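PDB 5YX6: probable fatty acyl-CoA transferase Rv3272 from Mycobacterium tuberculosis, which binds fatty acyl-CoAs of varying chain length, palmitoyl-CoA most tightly, and is probably a family III CoA transferase of fatty acid metabolism. Local coordinates for residues 255-261 and 310-315. Numbering follows the deposited sequence.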
ATOM      1  N   ARG A 255      -5.015 -21.581  18.446  1.00 36.55           N
ATOM      2  CA  ARG A 255      -4.890 -23.023  18.264  1.00 37.79           C
ATOM      3  C   ARG A 255      -6.238 -23.714  18.237  1.00 37.02           C
ATOM      4  O   ARG A 255      -7.151 -23.352  18.973  1.00 35.03           O
ATOM      5  CB  ARG A 255      -4.030 -23.649  19.357  1.00 46.08           C
ATOM      6  CG  ARG A 255      -2.543 -23.380  19.216  1.00 52.97           C
ATOM      7  CD  ARG A 255      -1.738 -24.100  20.288  1.00 60.58           C
ATOM      8  NE  ARG A 255      -1.843 -25.560  20.157  1.00 72.73           N
ATOM      9  CZ  ARG A 255      -1.197 -26.296  19.253  1.00 71.31           C
ATOM     10  NH1 ARG A 255      -0.409 -25.718  18.350  1.00 68.86           N
ATOM     11  NH2 ARG A 255      -1.366 -27.612  19.236  1.00 67.91           N
ATOM     12  N   THR A 256      -6.356 -24.695  17.355  1.00 39.70           N
ATOM     13  CA  THR A 256      -7.498 -25.586  17.345  1.00 40.53           C
ATOM     14  C   THR A 256      -6.994 -27.020  17.419  1.00 45.61           C
ATOM     15  O   THR A 256      -5.835 -27.252  17.749  1.00 46.27           O
ATOM     16  CB  THR A 256      -8.352 -25.404  16.091  1.00 37.07           C
ATOM     17  OG1 THR A 256      -7.664 -25.978  14.974  1.00 42.81           O
ATOM     18  CG2 THR A 256      -8.577 -23.938  15.827  1.00 34.47           C
ATOM     19  N   ALA A 257      -7.856 -27.979  17.096  1.00 44.98           N
ATOM     20  CA  ALA A 257      -7.450 -29.379  17.086  1.00 44.60           C
ATOM     21  C   ALA A 257      -6.475 -29.639  15.947  1.00 48.97           C
ATOM     22  O   ALA A 257      -5.583 -30.484  16.049  1.00 53.25           O
ATOM     23  CB  ALA A 257      -8.664 -30.293  16.959  1.00 38.53           C
ATOM     24  N   ASP A 258      -6.646 -28.895  14.864  1.00 48.06           N
ATOM     25  CA  ASP A 258      -5.817 -29.061  13.684  1.00 50.20           C
ATOM     26  C   ASP A 258      -5.666 -27.732  12.951  1.00 55.31           C
ATOM     27  O   ASP A 258      -6.602 -27.248  12.302  1.00 49.01           O
ATOM     28  CB  ASP A 258      -6.410 -30.117  12.752  1.00 50.99           C
ATOM     29  CG  ASP A 258      -5.517 -30.402  11.551  1.00 65.35           C
ATOM     30  OD1 ASP A 258      -4.293 -30.127  11.628  1.00 62.82           O
ATOM     31  OD2 ASP A 258      -6.040 -30.896  10.527  1.00 68.43           O
ATOM     32  N   GLY A 259      -4.485 -27.138  13.080  1.00 50.59           N
ATOM     33  CA  GLY A 259      -4.197 -25.883  12.423  1.00 46.54           C
ATOM     34  C   GLY A 259      -4.627 -24.716  13.282  1.00 46.93           C
ATOM     35  O   GLY A 259      -5.179 -24.894  14.371  1.00 47.98           O
ATOM     36  N   TYR A 260      -4.368 -23.512  12.789  1.00 38.82           N
ATOM     37  CA  TYR A 260      -4.777 -22.302  13.479  1.00 37.97           C
ATOM     38  C   TYR A 260      -5.997 -21.669  12.826  1.00 34.84           C
ATOM     39  O   TYR A 260      -6.198 -21.794  11.617  1.00 37.79           O
ATOM     40  CB  TYR A 260      -3.639 -21.296  13.494  1.00 33.93           C
ATOM     41  CG  TYR A 260      -2.659 -21.489  14.611  1.00 37.19           C
ATOM     42  CD1 TYR A 260      -1.623 -22.413  14.505  1.00 40.30           C
ATOM     43  CD2 TYR A 260      -2.751 -20.728  15.767  1.00 34.97           C
ATOM     44  CE1 TYR A 260      -0.711 -22.582  15.537  1.00 42.46           C
ATOM     45  CE2 TYR A 260      -1.848 -20.882  16.797  1.00 40.39           C
ATOM     46  CZ  TYR A 260      -0.829 -21.810  16.680  1.00 44.29           C
ATOM     47  OH  TYR A 260       0.069 -21.957  17.713  1.00 48.29           O
ATOM     48  N   ILE A 261      -6.804 -20.976  13.624  1.00 32.68           N
ATOM     49  CA  ILE A 261      -7.904 -20.197  13.074  1.00 30.25           C
ATOM     50  C   ILE A 261      -7.745 -18.736  13.483  1.00 29.76           C
ATOM     51  O   ILE A 261      -7.404 -18.428  14.621  1.00 33.32           O
ATOM     52  CB  ILE A 261      -9.302 -20.730  13.528  1.00 29.11           C
ATOM     53  CG1 ILE A 261     -10.426 -19.981  12.798  1.00 25.80           C
ATOM     54  CG2 ILE A 261      -9.487 -20.608  15.040  1.00 26.43           C
ATOM     55  CD1 ILE A 261     -11.820 -20.400  13.224  1.00 32.06           C
ATOM     56  N   LEU A 310     -11.700 -24.359  21.662  1.00 35.09           N
ATOM     57  CA  LEU A 310     -11.496 -24.580  20.229  1.00 34.62           C
ATOM     58  C   LEU A 310     -10.863 -25.930  19.911  1.00 36.25           C
ATOM     59  O   LEU A 310     -10.839 -26.361  18.757  1.00 36.47           O
ATOM     60  CB  LEU A 310     -10.653 -23.453  19.634  1.00 37.50           C
ATOM     61  CG  LEU A 310     -11.363 -22.102  19.630  1.00 40.07           C
ATOM     62  CD1 LEU A 310     -10.382 -20.983  19.392  1.00 35.52           C
ATOM     63  CD2 LEU A 310     -12.466 -22.105  18.586  1.00 35.65           C
ATOM     64  N   ALA A 311     -10.360 -26.601  20.940  1.00 39.74           N
ATOM     65  CA  ALA A 311      -9.722 -27.904  20.776  1.00 38.55           C
ATOM     66  C   ALA A 311     -10.658 -28.999  20.242  1.00 39.99           C
ATOM     67  O   ALA A 311     -10.178 -30.021  19.756  1.00 41.62           O
ATOM     68  CB  ALA A 311      -9.107 -28.343  22.093  1.00 33.64           C
ATOM     69  N   SER A 312     -11.976 -28.788  20.304  1.00 35.81           N
ATOM     70  CA  SER A 312     -12.935 -29.839  19.933  1.00 39.48           C
ATOM     71  C   SER A 312     -13.165 -30.019  18.430  1.00 43.82           C
ATOM     72  O   SER A 312     -13.784 -31.004  18.007  1.00 41.55           O
ATOM     73  CB  SER A 312     -14.303 -29.556  20.579  1.00 45.10           C
ATOM     74  OG  SER A 312     -14.180 -29.152  21.936  1.00 52.24           O
ATOM     75  N   LYS A 313     -12.666 -29.083  17.625  1.00 40.91           N
ATOM     76  CA  LYS A 313     -12.836 -29.149  16.174  1.00 38.35           C
ATOM     77  C   LYS A 313     -11.583 -28.682  15.436  1.00 37.53           C
ATOM     78  O   LYS A 313     -10.760 -27.955  15.995  1.00 34.72           O
ATOM     79  CB  LYS A 313     -14.030 -28.291  15.737  1.00 40.27           C
ATOM     80  CG  LYS A 313     -15.402 -28.758  16.209  1.00 37.79           C
ATOM     81  CD  LYS A 313     -16.434 -27.639  16.017  1.00 41.61           C
ATOM     82  CE  LYS A 313     -17.857 -28.162  15.870  1.00 44.99           C
ATOM     83  NZ  LYS A 313     -18.291 -28.951  17.052  1.00 46.59           N
ATOM     84  N   THR A 314     -11.447 -29.106  14.182  1.00 34.35           N
ATOM     85  CA  THR A 314     -10.423 -28.567  13.299  1.00 39.14           C
ATOM     86  C   THR A 314     -10.745 -27.121  12.938  1.00 40.59           C
ATOM     87  O   THR A 314     -11.899 -26.695  13.015  1.00 38.99           O
ATOM     88  CB  THR A 314     -10.295 -29.382  12.003  1.00 40.55           C
ATOM     89  OG1 THR A 314     -11.446 -29.160  11.180  1.00 38.04           O
ATOM     90  CG2 THR A 314     -10.178 -30.856  12.311  1.00 43.11           C
ATOM     91  N   ALA A 315      -9.724 -26.367  12.547  1.00 39.27           N
ATOM     92  CA  ALA A 315      -9.901 -24.965  12.184  1.00 35.47           C
ATOM     93  C   ALA A 315     -10.866 -24.807  11.006  1.00 37.47           C
ATOM     94  O   ALA A 315     -11.665 -23.877  10.976  1.00 36.26           O
ATOM     95  CB  ALA A 315      -8.562 -24.322  11.869  1.00 33.93           C
TER
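Two backbone hydrogen bonds join the hairpin turn at 255-261 to the interhelical loop 310-315: A257 N donates to K313 O (3.1 Å), and A315 N, at the start of a helix, donates to D258 O (3.3 Å). The turn is braced from within by T256. T256 OG1 donates to G259 O (2.8 Å) and accepts from D258 N (3.1 Å), the latter an ST turn, while T256 N also reaches G259 O (3.2 Å). At G259 a CB would be jammed against the carbonyl O of D258, which calls for glycine. On the loop side, L310 to K313 form a type I turn, and L310 O accepts from W318 NE1. T314 is the N-cap of helix 315-324: its side chain caps a backbone N of the first turn while E317 OE1 accepts from T314 N, a capping box. A315 CB packs on I261 CB (4.0 Å). The contact thus fits the hairpin connecting antiparallel strands 253-255 and 260-264 against the junction of helices 299-310 and 315-324, I261 also touching W318, V319 and L322.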